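Side-chain contacts in putative hydrolase (Acinetobacter sp. NBRC 100985, PDB 4XUK), which probably hydrolyses organophosphates and lactones at a two-zinc site, as an enzyme of the metallo-beta-lactamase superfamily: residues 6-9 with 14-17; 77-82 with 161-166; 128-133 with 169-174; 204-207 with 212-215. The protein carries 2 engineered substitutions. One frame throughout, in Å; residues are numbered along the deposited sequence.

Contact 1 of 4, residues 6-9 with 14-17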
loop_
_atom_site.group_PDB
_atom_site.type_symbol
_atom_site.label_atom_id
_atom_site.label_comp_id
_atom_site.label_asym_id
_atom_site.label_seq_id
_atom_site.Cartn_x
_atom_site.Cartn_y
_atom_site.Cartn_z
ATOM N N TYR A 6 5.603 3.544 -9.543
ATOM C CA TYR A 6 6.690 2.588 -9.382
ATOM C C TYR A 6 6.995 2.494 -7.904
ATOM O O TYR A 6 6.700 3.425 -7.147
ATOM C CB TYR A 6 7.940 2.984 -10.186
ATOM C CG TYR A 6 8.614 4.244 -9.715
ATOM C CD1 TYR A 6 8.236 5.481 -10.224
ATOM C CD2 TYR A 6 9.647 4.200 -8.780
ATOM C CE1 TYR A 6 8.852 6.646 -9.807
ATOM C CE2 TYR A 6 10.275 5.362 -8.358
ATOM C CZ TYR A 6 9.870 6.580 -8.876
ATOM O OH TYR A 6 10.473 7.755 -8.472
ATOM N N TYR A 7 7.566 1.370 -7.492
ATOM C CA TYR A 7 7.959 1.180 -6.107
ATOM C C TYR A 7 9.163 0.264 -6.079
ATOM O O TYR A 7 9.213 -0.721 -6.825
ATOM C CB TYR A 7 6.815 0.574 -5.277
ATOM C CG TYR A 7 7.250 0.337 -3.845
ATOM C CD1 TYR A 7 7.214 1.366 -2.912
ATOM C CD2 TYR A 7 7.747 -0.898 -3.443
ATOM C CE1 TYR A 7 7.635 1.164 -1.602
ATOM C CE2 TYR A 7 8.176 -1.107 -2.148
ATOM C CZ TYR A 7 8.111 -0.071 -1.236
ATOM O OH TYR A 7 8.540 -0.267 0.052
ATOM N N GLN A 8 10.133 0.578 -5.225
ATOM C CA GLN A 8 11.355 -0.215 -5.163
ATOM C C GLN A 8 11.348 -1.140 -3.958
ATOM O O GLN A 8 11.312 -0.675 -2.818
ATOM C CB GLN A 8 12.598 0.691 -5.086
ATOM C CG GLN A 8 12.718 1.736 -6.203
ATOM C CD GLN A 8 13.053 1.151 -7.565
ATOM O OE1 GLN A 8 13.016 -0.066 -7.773
ATOM N NE2 GLN A 8 13.392 2.030 -8.510
ATOM N N TYR A 9 11.393 -2.445 -4.213
ATOM C CA TYR A 9 11.480 -3.439 -3.143
ATOM C C TYR A 9 12.874 -4.061 -3.152
ATOM O O TYR A 9 13.332 -4.545 -4.186
ATOM C CB TYR A 9 10.404 -4.526 -3.320
ATOM C CG TYR A 9 10.479 -5.616 -2.274
ATOM C CD1 TYR A 9 9.978 -5.412 -0.996
ATOM C CD2 TYR A 9 11.067 -6.845 -2.558
ATOM C CE1 TYR A 9 10.055 -6.398 -0.028
ATOM C CE2 TYR A 9 11.146 -7.836 -1.596
ATOM C CZ TYR A 9 10.634 -7.601 -0.332
ATOM O OH TYR A 9 10.711 -8.578 0.630
ATOM N N VAL A 14 19.265 -7.713 -4.543
ATOM C CA VAL A 14 18.399 -7.586 -5.708
ATOM C C VAL A 14 17.369 -6.491 -5.496
ATOM O O VAL A 14 16.780 -6.380 -4.423
ATOM C CB VAL A 14 17.689 -8.918 -5.999
ATOM C CG1 VAL A 14 16.778 -8.807 -7.231
ATOM C CG2 VAL A 14 18.715 -10.016 -6.177
ATOM N N GLN A 15 17.164 -5.664 -6.512
ATOM C CA GLN A 15 16.113 -4.661 -6.443
ATOM C C GLN A 15 15.012 -5.062 -7.403
ATOM O O GLN A 15 15.268 -5.331 -8.583
ATOM C CB GLN A 15 16.643 -3.271 -6.809
ATOM C CG GLN A 15 15.565 -2.197 -6.787
ATOM C CD GLN A 15 16.092 -0.801 -7.098
ATOM O OE1 GLN A 15 16.597 -0.541 -8.187
ATOM N NE2 GLN A 15 15.963 0.105 -6.137
ATOM N N ILE A 16 13.797 -5.148 -6.879
ATOM C CA ILE A 16 12.627 -5.403 -7.701
ATOM C C ILE A 16 11.809 -4.116 -7.764
ATOM O O ILE A 16 11.494 -3.524 -6.736
ATOM C CB ILE A 16 11.772 -6.536 -7.109
ATOM C CG1 ILE A 16 12.588 -7.830 -7.087
ATOM C CG2 ILE A 16 10.489 -6.709 -7.919
ATOM C CD1 ILE A 16 12.000 -8.941 -6.233
ATOM N N THR A 17 11.485 -3.671 -8.973
ATOM C CA THR A 17 10.682 -2.472 -9.133
ATOM C C THR A 17 9.280 -2.855 -9.576
ATOM O O THR A 17 9.101 -3.424 -10.661
ATOM C CB THR A 17 11.284 -1.536 -10.184
ATOM O OG1 THR A 17 12.683 -1.339 -9.911
ATOM C CG2 THR A 17 10.573 -0.193 -10.167
#

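Contact 2 of 4, residues 77-82 with 161-166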
loop_
_atom_site.group_PDB
_atom_site.type_symbol
_atom_site.label_atom_id
_atom_site.label_comp_id
_atom_site.label_asym_id
_atom_site.label_seq_id
_atom_site.Cartn_x
_atom_site.Cartn_y
_atom_site.Cartn_z
ATOM N N ALA A 77 0.073 -2.211 -23.056
ATOM C CA ALA A 77 0.264 -1.152 -24.050
ATOM C C ALA A 77 -1.102 -0.561 -24.414
ATOM O O ALA A 77 -1.855 -0.184 -23.526
ATOM C CB ALA A 77 0.982 -1.678 -25.276
ATOM N N SER A 78 -1.432 -0.548 -25.691
ATOM C CA SER A 78 -2.702 -0.067 -26.226
ATOM C C SER A 78 -3.728 -1.159 -26.566
ATOM O O SER A 78 -4.679 -0.882 -27.181
ATOM C CB SER A 78 -2.491 0.705 -27.517
ATOM O OG SER A 78 -1.565 1.708 -27.425
ATOM N N CYS A 79 -3.485 -2.396 -26.177
ATOM C CA CYS A 79 -4.302 -3.526 -26.598
ATOM C C CYS A 79 -5.679 -3.553 -25.928
ATOM O O CYS A 79 -6.587 -4.244 -26.413
ATOM C CB CYS A 79 -3.569 -4.842 -26.320
ATOM S SG CYS A 79 -2.195 -5.201 -27.465
ATOM N N PHE A 80 -5.838 -2.816 -24.826
ATOM C CA PHE A 80 -7.097 -2.845 -24.065
ATOM C C PHE A 80 -7.634 -1.452 -23.823
ATOM O O PHE A 80 -8.428 -1.236 -22.909
ATOM C CB PHE A 80 -6.918 -3.550 -22.716
ATOM C CG PHE A 80 -7.013 -5.044 -22.792
ATOM C CD1 PHE A 80 -7.817 -5.655 -23.745
ATOM C CD2 PHE A 80 -6.307 -5.842 -21.906
ATOM C CE1 PHE A 80 -7.916 -7.039 -23.817
ATOM C CE2 PHE A 80 -6.406 -7.229 -21.968
ATOM C CZ PHE A 80 -7.208 -7.827 -22.925
ATOM N N GLY A 81 -7.206 -0.492 -24.627
ATOM C CA GLY A 81 -7.720 0.848 -24.451
ATOM C C GLY A 81 -6.899 1.777 -23.576
ATOM O O GLY A 81 -6.012 1.358 -22.819
ATOM N N SER A 82 -7.257 3.050 -23.671
ATOM C CA SER A 82 -6.477 4.184 -23.200
ATOM C C SER A 82 -6.076 4.185 -21.720
ATOM O O SER A 82 -5.084 4.828 -21.350
ATOM C CB SER A 82 -7.258 5.467 -23.528
ATOM O OG SER A 82 -6.419 6.606 -23.526
ATOM N N VAL A 161 -5.288 -13.636 -30.233
ATOM C CA VAL A 161 -4.189 -14.119 -31.081
ATOM C C VAL A 161 -3.573 -12.987 -31.917
ATOM O O VAL A 161 -2.341 -12.858 -31.999
ATOM C CB VAL A 161 -4.605 -15.311 -31.988
ATOM C CG1 VAL A 161 -3.556 -15.565 -33.065
ATOM C CG2 VAL A 161 -4.786 -16.560 -31.150
ATOM N N GLU A 162 -4.403 -12.173 -32.536
ATOM C CA GLU A 162 -3.899 -11.048 -33.307
ATOM C C GLU A 162 -3.081 -10.034 -32.497
ATOM O O GLU A 162 -2.067 -9.613 -32.912
ATOM C CB GLU A 162 -4.985 -10.349 -34.072
ATOM C CG GLU A 162 -4.461 -9.611 -35.275
ATOM C CD GLU A 162 -4.298 -10.474 -36.540
ATOM O OE1 GLU A 162 -4.949 -10.183 -37.526
ATOM O OE2 GLU A 162 -3.526 -11.417 -36.575
ATOM N N LYS A 163 -3.553 -9.698 -31.331
ATOM C CA LYS A 163 -2.804 -8.787 -30.461
ATOM C C LYS A 163 -1.468 -9.404 -30.055
ATOM O O LYS A 163 -0.443 -8.705 -29.976
ATOM C CB LYS A 163 -3.612 -8.474 -29.202
ATOM C CG LYS A 163 -4.979 -7.833 -29.444
ATOM C CD LYS A 163 -5.768 -7.818 -28.125
ATOM C CE LYS A 163 -7.224 -7.375 -28.287
ATOM N NZ LYS A 163 -7.349 -5.925 -28.560
ATOM N N ILE A 164 -1.484 -10.706 -29.776
ATOM C CA ILE A 164 -0.270 -11.416 -29.380
ATOM C C ILE A 164 0.753 -11.372 -30.512
ATOM O O ILE A 164 1.921 -11.059 -30.292
ATOM C CB ILE A 164 -0.570 -12.892 -29.022
ATOM C CG1 ILE A 164 -1.391 -12.983 -27.730
ATOM C CG2 ILE A 164 0.724 -13.686 -28.884
ATOM C CD1 ILE A 164 -1.977 -14.369 -27.452
ATOM N N LYS A 165 0.296 -11.694 -31.718
ATOM C CA LYS A 165 1.166 -11.727 -32.876
ATOM C C LYS A 165 1.784 -10.367 -33.157
ATOM O O LYS A 165 2.982 -10.291 -33.431
ATOM C CB LYS A 165 0.422 -12.290 -34.098
ATOM C CG LYS A 165 0.298 -13.804 -34.057
ATOM C CD LYS A 165 -0.602 -14.338 -35.171
ATOM C CE LYS A 165 -0.525 -15.858 -35.232
ATOM N NZ LYS A 165 -1.307 -16.376 -36.383
ATOM N N GLN A 166 1.007 -9.308 -33.074
ATOM C CA GLN A 166 1.550 -7.999 -33.290
ATOM C C GLN A 166 2.615 -7.586 -32.266
ATOM O O GLN A 166 3.547 -6.979 -32.602
ATOM C CB GLN A 166 0.465 -6.937 -33.442
ATOM C CG GLN A 166 -0.387 -6.719 -32.221
ATOM C CD GLN A 166 0.154 -5.701 -31.231
ATOM O OE1 GLN A 166 0.066 -5.847 -30.021
ATOM N NE2 GLN A 166 0.696 -4.677 -31.768
#

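Contact 3 of 4, residues 128-133 with 169-174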
loop_
_atom_site.group_PDB
_atom_site.type_symbol
_atom_site.label_atom_id
_atom_site.label_comp_id
_atom_site.label_asym_id
_atom_site.label_seq_id
_atom_site.Cartn_x
_atom_site.Cartn_y
_atom_site.Cartn_z
ATOM N N ALA A 128 16.307 -6.782 -25.512
ATOM C CA ALA A 128 15.734 -7.842 -24.700
ATOM C C ALA A 128 15.331 -9.054 -25.521
ATOM O O ALA A 128 14.831 -8.935 -26.651
ATOM C CB ALA A 128 14.518 -7.323 -23.937
ATOM N N THR A 129 15.521 -10.227 -24.940
ATOM C CA THR A 129 14.850 -11.388 -25.482
ATOM C C THR A 129 13.713 -11.843 -24.571
ATOM O O THR A 129 13.811 -11.841 -23.326
ATOM C CB THR A 129 15.830 -12.508 -25.922
ATOM O OG1 THR A 129 15.350 -13.806 -25.529
ATOM C CG2 THR A 129 17.181 -12.249 -25.384
ATOM N N VAL A 130 12.619 -12.183 -25.235
ATOM C CA VAL A 130 11.349 -12.472 -24.604
ATOM C C VAL A 130 11.180 -13.986 -24.519
ATOM O O VAL A 130 11.408 -14.704 -25.515
ATOM C CB VAL A 130 10.205 -11.848 -25.434
ATOM C CG1 VAL A 130 8.853 -12.248 -24.885
ATOM C CG2 VAL A 130 10.348 -10.326 -25.478
ATOM N N TYR A 131 10.818 -14.460 -23.326
ATOM C CA TYR A 131 10.552 -15.882 -23.073
ATOM C C TYR A 131 9.122 -16.109 -22.613
ATOM O O TYR A 131 8.572 -15.319 -21.833
ATOM C CB TYR A 131 11.430 -16.405 -21.940
ATOM C CG TYR A 131 12.890 -16.532 -22.259
ATOM C CD1 TYR A 131 13.730 -15.426 -22.226
ATOM C CD2 TYR A 131 13.437 -17.769 -22.557
ATOM C CE1 TYR A 131 15.088 -15.552 -22.510
ATOM C CE2 TYR A 131 14.786 -17.905 -22.845
ATOM C CZ TYR A 131 15.601 -16.797 -22.811
ATOM O OH TYR A 131 16.939 -16.944 -23.097
ATOM N N VAL A 132 8.546 -17.225 -23.044
ATOM C CA VAL A 132 7.243 -17.665 -22.549
ATOM C C VAL A 132 7.260 -19.193 -22.676
ATOM O O VAL A 132 8.087 -19.744 -23.423
ATOM C CB VAL A 132 6.107 -17.025 -23.383
ATOM C CG1 VAL A 132 6.092 -17.620 -24.797
ATOM C CG2 VAL A 132 4.756 -17.170 -22.687
ATOM N N SER A 133 6.393 -19.896 -21.951
ATOM C CA SER A 133 6.476 -21.354 -21.970
ATOM C C SER A 133 6.102 -21.943 -23.333
ATOM O O SER A 133 5.289 -21.375 -24.072
ATOM C CB SER A 133 5.606 -21.976 -20.880
ATOM O OG SER A 133 4.263 -22.096 -21.310
ATOM N N ALA A 169 5.893 -10.079 -32.951
ATOM C CA ALA A 169 6.484 -9.983 -34.286
ATOM C C ALA A 169 7.842 -9.266 -34.350
ATOM O O ALA A 169 8.773 -9.781 -34.979
ATOM C CB ALA A 169 5.478 -9.360 -35.276
ATOM N N PRO A 170 7.969 -8.083 -33.705
ATOM C CA PRO A 170 9.263 -7.392 -33.731
ATOM C C PRO A 170 10.365 -8.195 -33.046
ATOM O O PRO A 170 11.534 -8.030 -33.401
ATOM C CB PRO A 170 8.994 -6.111 -32.930
ATOM C CG PRO A 170 7.538 -5.895 -33.017
ATOM C CD PRO A 170 6.940 -7.270 -33.025
ATOM N N TYR A 171 10.016 -9.037 -32.077
ATOM C CA TYR A 171 11.039 -9.819 -31.393
ATOM C C TYR A 171 11.385 -11.086 -32.174
ATOM O O TYR A 171 12.557 -11.458 -32.265
ATOM C CB TYR A 171 10.628 -10.138 -29.952
ATOM C CG TYR A 171 10.554 -8.902 -29.090
ATOM C CD1 TYR A 171 9.428 -8.078 -29.113
ATOM C CD2 TYR A 171 11.619 -8.537 -28.276
ATOM C CE1 TYR A 171 9.363 -6.920 -28.331
ATOM C CE2 TYR A 171 11.558 -7.391 -27.482
ATOM C CZ TYR A 171 10.431 -6.588 -27.520
ATOM O OH TYR A 171 10.375 -5.442 -26.742
ATOM N N GLN A 172 10.372 -11.739 -32.741
ATOM C CA GLN A 172 10.609 -12.855 -33.662
ATOM C C GLN A 172 11.518 -12.446 -34.820
ATOM O O GLN A 172 12.440 -13.179 -35.193
ATOM C CB GLN A 172 9.282 -13.394 -34.197
ATOM C CG GLN A 172 8.466 -14.204 -33.175
ATOM C CD GLN A 172 7.105 -14.579 -33.725
ATOM O OE1 GLN A 172 6.415 -13.745 -34.322
ATOM N NE2 GLN A 172 6.723 -15.840 -33.561
ATOM N N ALA A 173 11.263 -11.266 -35.382
ATOM C CA ALA A 173 12.093 -10.739 -36.468
ATOM C C ALA A 173 13.582 -10.633 -36.101
ATOM O O ALA A 173 14.448 -10.751 -36.972
ATOM C CB ALA A 173 11.570 -9.400 -36.921
ATOM N N LYS A 174 13.877 -10.405 -34.821
ATOM C CA LYS A 174 15.261 -10.303 -34.358
ATOM C C LYS A 174 15.765 -11.600 -33.740
ATOM O O LYS A 174 16.863 -11.623 -33.169
ATOM C CB LYS A 174 15.399 -9.180 -33.325
ATOM C CG LYS A 174 15.215 -7.774 -33.896
ATOM C CD LYS A 174 16.528 -7.016 -33.898
ATOM C CE LYS A 174 16.316 -5.542 -34.228
ATOM N NZ LYS A 174 17.498 -4.716 -33.837
#

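Contact 4 of 4, residues 204-207 with 212-215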
loop_
_atom_site.group_PDB
_atom_site.type_symbol
_atom_site.label_atom_id
_atom_site.label_comp_id
_atom_site.label_asym_id
_atom_site.label_seq_id
_atom_site.Cartn_x
_atom_site.Cartn_y
_atom_site.Cartn_z
ATOM N N TYR A 204 7.337 -17.616 -11.935
ATOM C CA TYR A 204 8.790 -17.588 -11.914
ATOM C C TYR A 204 9.297 -17.352 -10.496
ATOM O O TYR A 204 8.865 -16.410 -9.824
ATOM C CB TYR A 204 9.309 -16.491 -12.851
ATOM C CG TYR A 204 8.866 -16.674 -14.282
ATOM C CD1 TYR A 204 9.462 -17.637 -15.090
ATOM C CD2 TYR A 204 7.847 -15.895 -14.824
ATOM C CE1 TYR A 204 9.063 -17.816 -16.399
ATOM C CE2 TYR A 204 7.439 -16.067 -16.142
ATOM C CZ TYR A 204 8.046 -17.033 -16.918
ATOM O OH TYR A 204 7.653 -17.219 -18.232
ATOM N N GLU A 205 10.205 -18.213 -10.038
ATOM C CA GLU A 205 10.767 -18.076 -8.694
ATOM C C GLU A 205 12.227 -17.617 -8.726
ATOM O O GLU A 205 13.063 -18.187 -9.446
ATOM C CB GLU A 205 10.638 -19.384 -7.912
ATOM C CG GLU A 205 11.087 -19.261 -6.455
ATOM C CD GLU A 205 10.846 -20.531 -5.666
ATOM O OE1 GLU A 205 10.501 -21.560 -6.284
ATOM O OE2 GLU A 205 11.001 -20.492 -4.430
ATOM N N LEU A 206 12.508 -16.576 -7.948
ATOM C CA LEU A 206 13.845 -16.013 -7.792
ATOM C C LEU A 206 14.287 -16.290 -6.367
ATOM O O LEU A 206 13.696 -15.770 -5.422
ATOM C CB LEU A 206 13.808 -14.493 -7.993
ATOM C CG LEU A 206 15.013 -13.699 -8.534
ATOM C CD1 LEU A 206 15.265 -12.424 -7.738
ATOM C CD2 LEU A 206 16.278 -14.526 -8.649
ATOM N N LYS A 207 15.312 -17.113 -6.196
ATOM C CA LYS A 207 15.867 -17.317 -4.858
ATOM C C LYS A 207 17.090 -16.436 -4.637
ATOM O O LYS A 207 18.076 -16.513 -5.371
ATOM C CB LYS A 207 16.191 -18.794 -4.611
ATOM C CG LYS A 207 14.982 -19.709 -4.796
ATOM C CD LYS A 207 15.284 -21.159 -4.426
ATOM C CE LYS A 207 14.274 -22.118 -5.060
ATOM N NZ LYS A 207 14.514 -22.311 -6.526
ATOM N N SER A 212 13.019 -15.937 -0.840
ATOM C CA SER A 212 12.497 -16.403 -2.114
ATOM C C SER A 212 11.358 -15.489 -2.540
ATOM O O SER A 212 10.474 -15.171 -1.734
ATOM C CB SER A 212 11.995 -17.849 -2.010
ATOM O OG SER A 212 13.067 -18.761 -1.854
ATOM N N ILE A 213 11.385 -15.071 -3.803
ATOM C CA ILE A 213 10.329 -14.237 -4.367
ATOM C C ILE A 213 9.657 -14.998 -5.491
ATOM O O ILE A 213 10.334 -15.472 -6.411
ATOM C CB ILE A 213 10.896 -12.929 -4.935
ATOM C CG1 ILE A 213 11.649 -12.165 -3.848
ATOM C CG2 ILE A 213 9.780 -12.074 -5.521
ATOM C CD1 ILE A 213 13.095 -11.893 -4.200
ATOM N N VAL A 214 8.334 -15.153 -5.415
ATOM C CA VAL A 214 7.620 -15.791 -6.516
ATOM C C VAL A 214 6.811 -14.763 -7.296
ATOM O O VAL A 214 5.983 -14.047 -6.734
ATOM C CB VAL A 214 6.711 -16.952 -6.053
ATOM C CG1 VAL A 214 6.117 -17.662 -7.265
ATOM C CG2 VAL A 214 7.513 -17.947 -5.194
ATOM N N PHE A 215 7.074 -14.676 -8.593
ATOM C CA PHE A 215 6.295 -13.803 -9.441
ATOM C C PHE A 215 5.187 -14.687 -9.984
ATOM O O PHE A 215 5.405 -15.468 -10.913
ATOM C CB PHE A 215 7.185 -13.225 -10.543
ATOM C CG PHE A 215 8.324 -12.387 -10.010
ATOM C CD1 PHE A 215 9.475 -12.984 -9.498
ATOM C CD2 PHE A 215 8.229 -11.005 -9.985
ATOM C CE1 PHE A 215 10.506 -12.215 -8.981
ATOM C CE2 PHE A 215 9.266 -10.229 -9.466
ATOM C CZ PHE A 215 10.401 -10.838 -8.972
#

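Contact 1 of 4, residues 6-9 with 14-17
Thr17 OG1 donates to Gln8 OE1 at 2.5 Å, a short bond whose donor sits 19° from the carbonyl plane and which joins the side chains of a non-hydrogen-bonded pair. Gln8 is bent at chi2 (-71°), which swings its amide across to the neighbouring strand. There it stacks on the amide of Gln15: the two planes lie 12° apart and Gln8 OE1 is 3.2 Å from Gln15 CD. The Gln15 amide, its OE1 hydrogen-bonded to Tyr96 OH, thus covers Gln8 OE1 while the threonine hydroxyl grips it. Next in register, Tyr9 and Ile16 form a hydrogen-bonded pair, Tyr9 N to Ile16 O at 2.7 Å and Ile16 N to Tyr9 O at 2.8 Å. Their side chains meet more loosely: Ile16 CD1 comes to the ring edge, 4.3 Å from Tyr9 CD2, and the partly exposed tyrosine bonds through its hydroxyl to Glu211. Looser still is Tyr6, whose CB lies 4.1 Å from Thr17 CG2 while its ring leads away.

The second subunit adds Gln2, hydrogen-bonded to Gln8 N. Within the chain this hairpin forms one end of a mixed sheet, with strand 54-64 beyond 14-17, and Ile16 packs against strand 211-215 of the other sheet.

Contact 2 of 4, residues 77-82 with 161-166
Lys163 and Cys79 carry this contact between a loop and a helix, which buries 170 Å². Along the helical segment, the residues that meet the loop are Lys163 and Gln166, three positions and nearly one turn apart on one side of the helix.

Lys163 comes first. Its chain is extended through chi3 and bends at chi4 (-72°), which turns the ammonium group onto the backbone of the loop. NZ donates to Cys79 O at 2.8 Å, in the carbonyl plane, with a C=O...N angle of 146°. The aliphatic part lies against the cysteine: Lys163 CB is 4.0 Å from Cys79 SG, and Lys163 CD is 4.1 Å from Cys79 CB. Ile164 follows and turns from the loop, packing on Trp140 and Leu109. Gln166, the next residue of the helix to face the loop, also comes near the sulfur, but the orientation of its amide is uncertain.

Cys79 occupies the second position of a type I beta turn from Ser78 to Gly81, which presents its carbonyl to the lysine. Its SG is tied to Cys115 in a disulfide, and Lys163 and Gln166 also touch Cys115, so the helix packs over the cross-link. Cys115 follows the zinc ligands Asp112 and His113, so the disulfide borders the two-zinc site, with the Cys79 side chain about 11 Å from a zinc ion. The loop follows strand 69-72 and precedes helix 87-93; Pro111 of the short helix 111-114 touches both Cys79 and Lys163, while helix 134-141 packs against helix 151-173.

Contact 3 of 4, residues 128-133 with 169-174
Val130 CG2 sits over one face of the Tyr171 ring, 3.8 Å from its centroid and 23° off the ring normal, which meets the geometry of a CH-pi contact. The methyl is displaced toward the rim, and its closest ring atom is Tyr171 CD2 at 3.6 Å. With Val130 CG1 anti to the backbone N (chi1 174°), CG2 is the branch that reaches the ring; the two side chains meet at about a right angle. A second approach comes from the backbone: Ala128 O lies in the ring plane at the edge, 3.6 Å from Tyr171 CD2, with CE2 nearly as near. Face and edge of one ring are thus used by residues two apart on the strand side, without a hydrogen bond between the segments.

Strand 129-133 and helix 151-173 belong to a beta-alpha-beta crossover: the chain leaves the strand, passes through helices 134-141 and 151-173, and returns in the parallel neighbour 177-180. Tyr171 lies in the last turn of the longer helix, near a kink.

What fixes the tyrosine lies farther out. Its OH is hydrogen-bonded to Ile117 O and Phe125 N, so the far end of the ring is held by backbone groups around the small sheet of strands 118-119 and 122-123. Val130 is held by backbone bonds to Arg176 and Lys178, and its side chain also packs on Ile104 and Leu106.

Contact 4 of 4, residues 204-207 with 212-215
Leu206 and Ile213 face each other as a hydrogen-bonded pair, and both of their amides and carbonyls are used across the strands: Leu206 N to Ile213 O and Ile213 N to Leu206 O, each 2.9 Å, each with an N-H...O angle of 176°. The same closed ring recurs at Tyr204 and Phe215, less evenly: Phe215 N to Tyr204 O is 2.8 Å, whereas Tyr204 N to Phe215 O is 3.1 Å. Tyr204 O also lies in the plane of the Phe215 ring, at its edge, 3.5 Å from Phe215 CD1. The tyrosine hydroxyl is satisfied elsewhere, by Leu106 O and the hydroxyl of Tyr180.

On the face shared by Leu206, Ile213 and Phe215 the meetings are apolar. Leu206 and Ile213 run side by side, CD1 to CD1 at 4.2 Å, and Leu206 CB abuts the edge of the phenyl ring at Phe215 CE1, 4.1 Å away. The Glu205 and Lys207 face is more polar: the extended Glu205 (chi1 -174°, chi2 175°) brings OE2 alongside Ser212.

Between the pairs, the backbone of Glu205 bonds outward to Lys190, and that of Val214 to Thr260 and Ala262. This is an antiparallel beta hairpin in the interior of the second sheet of the alpha-beta/beta-alpha sandwich characteristic of metallo-beta-lactamases.

Overall arrangement
Contacts 1 and 4 are both buried antiparallel hairpins, one from each of the two large sheets, and they pack together: Ile16 CD1 lies 3.7 Å from both Phe215 CZ and Ile213 CD1. They differ in setting, since contact 1 is at a sheet end touched by the second subunit and adds an amide stack and a side-chain bond, whereas contact 4 has strands on both sides and relies on backbone pairing and apolar packing. Contacts 2 and 3 both use helix 151-173. Contact 2 is a surface meeting of lysine and loop carbonyl beside a disulfide; contact 3, buried, sets a ring against a strand of the sheet that also holds contact 1.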